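Local coordinates for penicillin binding protein transpeptidase domain protein (Escherichia coli, PDB 4BJQ) that belongs to the penicillin-binding protein family and is represented here by a 78-residue fragment folded from short helices and strands, at residues K24-A27 against N28-I32; I32-D35 against Q36-A39. One frame throughout, in Å; residues are numbered along the deposited sequence.

Interaction 1: residues K24-A27 against N28-I32; sequences KALA and NALNI
Leu26 and Leu30 stand side by side one helical turn apart, their side chains pointing the same way, and meet through single methyls: CD1 of Leu26 lies 3.6 Å from CD1 of Leu30. The pair converges because Leu26 places CG anti to its own N (chi1 175°), whereas Leu30 turns CG beside its N and opposite the carbonyl carbon (chi1 -70°). Beneath them the backbone is stitched by Leu30 N to Leu26 O at 3.0 Å.

Asn28 is turned quite differently. Its carboxamide leans back over the preceding turn, so that O of Lys24 sits over the amide face, 3.2 Å from CG and equidistant, slightly farther off, from OD1 and ND2, without a hydrogen bond to the amide. That oxygen instead receives the backbone N of Asn28 at 3.0 Å, in a nearly straight bond (177°). Next in order, N of Ala29 donates to O of Ala25.

The helix then ends in a Schellman motif. Asn31 adopts a positive phi, which swings the chain round so that Ile32 N bonds back to Ala27 O at 3.1 Å and Asn31 N reaches Asn28 O, also at 3.1 Å. The same reversal carries O of Ile32 to within 3.2 Å of CB of Ala27.

Leu26 and Leu30 pack on Ile64 of helix 58-66, and Ala25 and Ala29 on its Tyr63; Leu26 also meets Leu67 and Leu69 in the following loop. Ala27 faces Leu34 and Leu37, so helix 19-30 lies between helices 58-66 and 34-42.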
loop_
_atom_site.group_PDB
_atom_site.type_symbol
_atom_site.label_atom_id
_atom_site.label_comp_id
_atom_site.label_asym_id
_atom_site.label_seq_id
_atom_site.Cartn_x
_atom_site.Cartn_y
_atom_site.Cartn_z
ATOM N N LYS A 24 7.605 6.632 3.137
ATOM C CA LYS A 24 8.597 7.715 3.167
ATOM C C LYS A 24 8.862 8.188 4.590
ATOM O O LYS A 24 10.004 8.390 4.968
ATOM C CB LYS A 24 8.121 8.916 2.353
ATOM C CG LYS A 24 8.329 8.790 0.868
ATOM C CD LYS A 24 7.615 9.937 0.137
ATOM C CE LYS A 24 7.189 9.495 -1.264
ATOM N NZ LYS A 24 8.344 8.898 -2.034
ATOM N N ALA A 25 7.805 8.369 5.372
ATOM C CA ALA A 25 7.968 8.785 6.758
ATOM C C ALA A 25 8.779 7.774 7.595
ATOM O O ALA A 25 9.565 8.189 8.448
ATOM C CB ALA A 25 6.617 9.090 7.402
ATOM N N LEU A 26 8.590 6.465 7.352
ATOM C CA LEU A 26 9.374 5.437 8.040
ATOM C C LEU A 26 10.852 5.585 7.658
ATOM O O LEU A 26 11.723 5.619 8.528
ATOM C CB LEU A 26 8.868 4.008 7.731
ATOM C CG LEU A 26 9.652 2.788 8.277
ATOM C CD1 LEU A 26 9.745 2.799 9.786
ATOM C CD2 LEU A 26 9.067 1.440 7.815
ATOM N N ALA A 27 11.116 5.672 6.358
ATOM C CA ALA A 27 12.476 5.781 5.850
ATOM C C ALA A 27 13.220 6.994 6.429
ATOM O O ALA A 27 14.341 6.837 6.916
ATOM C CB ALA A 27 12.473 5.808 4.327
ATOM N N ASN A 28 12.593 8.177 6.371
ATOM C CA ASN A 28 13.131 9.412 6.945
ATOM C C ASN A 28 13.435 9.289 8.443
ATOM O O ASN A 28 14.516 9.662 8.895
ATOM C CB ASN A 28 12.153 10.585 6.759
ATOM C CG ASN A 28 11.870 10.919 5.303
ATOM O OD1 ASN A 28 12.601 10.516 4.386
ATOM N ND2 ASN A 28 10.806 11.688 5.084
ATOM N N ALA A 29 12.475 8.767 9.204
ATOM C CA ALA A 29 12.642 8.566 10.644
ATOM C C ALA A 29 13.821 7.653 10.981
ATOM O O ALA A 29 14.531 7.877 11.966
ATOM C CB ALA A 29 11.366 8.032 11.261
ATOM N N LEU A 30 14.037 6.627 10.171
ATOM C CA LEU A 30 15.134 5.693 10.423
ATOM C C LEU A 30 16.455 6.142 9.760
ATOM O O LEU A 30 17.521 5.568 10.023
ATOM C CB LEU A 30 14.739 4.280 9.989
ATOM C CG LEU A 30 13.682 3.552 10.829
ATOM C CD1 LEU A 30 13.270 2.216 10.185
ATOM C CD2 LEU A 30 14.175 3.325 12.276
ATOM N N ASN A 31 16.371 7.181 8.922
ATOM C CA ASN A 31 17.501 7.661 8.089
ATOM C C ASN A 31 18.110 6.531 7.246
ATOM O O ASN A 31 19.334 6.365 7.156
ATOM C CB ASN A 31 18.560 8.413 8.926
ATOM C CG ASN A 31 19.472 9.328 8.078
ATOM O OD1 ASN A 31 19.012 10.203 7.347
ATOM N ND2 ASN A 31 20.767 9.143 8.215
ATOM N N ILE A 32 17.224 5.734 6.669
ATOM C CA ILE A 32 17.576 4.737 5.682
ATOM C C ILE A 32 16.900 5.179 4.385
ATOM O O ILE A 32 15.656 5.267 4.338
ATOM C CB ILE A 32 17.058 3.321 6.070
ATOM C CG1 ILE A 32 17.579 2.894 7.452
ATOM C CG2 ILE A 32 17.484 2.289 5.019
ATOM C CD1 ILE A 32 16.843 1.665 8.055
#

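Interaction 2: residues I32-D35 against Q36-A39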
loop_
_atom_site.group_PDB
_atom_site.type_symbol
_atom_site.label_atom_id
_atom_site.label_comp_id
_atom_site.label_asym_id
_atom_site.label_seq_id
_atom_site.Cartn_x
_atom_site.Cartn_y
_atom_site.Cartn_z
ATOM N N ILE A 32 17.224 5.734 6.669
ATOM C CA ILE A 32 17.576 4.737 5.682
ATOM C C ILE A 32 16.900 5.179 4.385
ATOM O O ILE A 32 15.656 5.267 4.338
ATOM C CB ILE A 32 17.058 3.321 6.070
ATOM C CG1 ILE A 32 17.579 2.894 7.452
ATOM C CG2 ILE A 32 17.484 2.289 5.019
ATOM C CD1 ILE A 32 16.843 1.665 8.055
ATOM N N PRO A 33 17.703 5.473 3.338
ATOM C CA PRO A 33 17.149 5.769 2.013
ATOM C C PRO A 33 16.029 4.772 1.657
ATOM O O PRO A 33 16.147 3.584 1.959
ATOM C CB PRO A 33 18.350 5.586 1.084
ATOM C CG PRO A 33 19.535 5.992 1.937
ATOM C CD PRO A 33 19.178 5.578 3.361
ATOM N N LEU A 34 14.951 5.255 1.052
ATOM C CA LEU A 34 13.803 4.391 0.752
ATOM C C LEU A 34 14.222 3.201 -0.103
ATOM O O LEU A 34 13.780 2.078 0.132
ATOM C CB LEU A 34 12.691 5.181 0.060
ATOM C CG LEU A 34 11.278 4.563 0.047
ATOM C CD1 LEU A 34 10.730 4.333 1.430
ATOM C CD2 LEU A 34 10.343 5.463 -0.731
ATOM N N ASP A 35 15.100 3.461 -1.072
ATOM C CA ASP A 35 15.617 2.433 -1.968
ATOM C C ASP A 35 16.350 1.324 -1.223
ATOM O O ASP A 35 16.251 0.155 -1.602
ATOM C CB ASP A 35 16.549 3.057 -3.012
ATOM C CG ASP A 35 15.814 3.938 -3.989
ATOM O OD1 ASP A 35 14.572 3.822 -4.089
ATOM O OD2 ASP A 35 16.484 4.749 -4.660
ATOM N N GLN A 36 17.089 1.691 -0.177
ATOM C CA GLN A 36 17.769 0.694 0.656
ATOM C C GLN A 36 16.754 -0.110 1.450
ATOM O O GLN A 36 16.855 -1.335 1.552
ATOM C CB GLN A 36 18.739 1.360 1.637
ATOM C CG GLN A 36 20.173 1.468 1.158
ATOM C CD GLN A 36 21.077 2.180 2.164
ATOM O OE1 GLN A 36 20.984 1.957 3.381
ATOM N NE2 GLN A 36 21.958 3.041 1.656
ATOM N N LEU A 37 15.791 0.602 2.025
ATOM C CA LEU A 37 14.747 -0.004 2.856
ATOM C C LEU A 37 13.944 -1.014 2.044
ATOM O O LEU A 37 13.737 -2.144 2.488
ATOM C CB LEU A 37 13.842 1.085 3.416
ATOM C CG LEU A 37 12.731 0.756 4.416
ATOM C CD1 LEU A 37 13.307 0.101 5.660
ATOM C CD2 LEU A 37 11.978 2.046 4.777
ATOM N N SER A 38 13.519 -0.594 0.849
ATOM C CA SER A 38 12.786 -1.448 -0.090
ATOM C C SER A 38 13.588 -2.664 -0.517
ATOM O O SER A 38 13.067 -3.772 -0.495
ATOM C CB SER A 38 12.360 -0.667 -1.334
ATOM O OG SER A 38 11.503 0.392 -0.965
ATOM N N ALA A 39 14.846 -2.445 -0.908
ATOM C CA ALA A 39 15.738 -3.527 -1.325
ATOM C C ALA A 39 15.848 -4.614 -0.254
ATOM O O ALA A 39 15.724 -5.797 -0.560
ATOM C CB ALA A 39 17.123 -2.982 -1.691
#
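Apolar contact between Ile32 and Gln36 opens helix 34-42: CG2 of Ile32 lies 3.7 Å from CB of Gln36, the two side chains crossing at about a right angle. The methyl is set there by its place anti to N of Ile32, and it also approaches CB of Leu37. Gln36, extended beyond CG, runs alongside the ring of Pro33 and brings its amide alongside CG and CD of Pro33, NE2 being 3.8 Å from CG. CD1 of Leu34 meets CD2 of Leu37 more loosely, at 4.2 Å.

Pro33 holds the N-cap position, and its carbonyl begins the helical bonding: Leu37 N donates to Pro33 O at 3.0 Å, with Gln36 N adding a weak bond to the same oxygen.

Among the remaining hydrogen bonds, Leu34 O is gripped twice by one residue. Ser38 N comes in at 2.8 Å, nearly straight (171°), while OG of Ser38, folded beside its own N (chi1 -61°), reaches the oxygen at 3.0 Å from above the carbonyl plane. Asp35 O accepts the backbone N of Ala39. Ser38 packs in addition on Ile17 of the second subunit.

Overall arrangement
Interactions 1 and 2 share Ile32, where the end of helix 19-30 hands the chain to helix 34-42, and their centres are 9 Å apart. Across this short corner the two helices pack through Ala27: its CB lies 3.7 Å from CD1 of Leu34 and 3.8 Å from CD2 of Leu37. CD2 of Leu26 comes within 4.3 Å of the same Leu37 methyl. Interaction 1 is partly buried, with helix 58-66 also packing on it, whereas interaction 2 lies at the surface, near the second subunit. A bound sulfate ion, probably from the crystallisation liquor, is about 5 Å from the side chain of Ser38 in interaction 2.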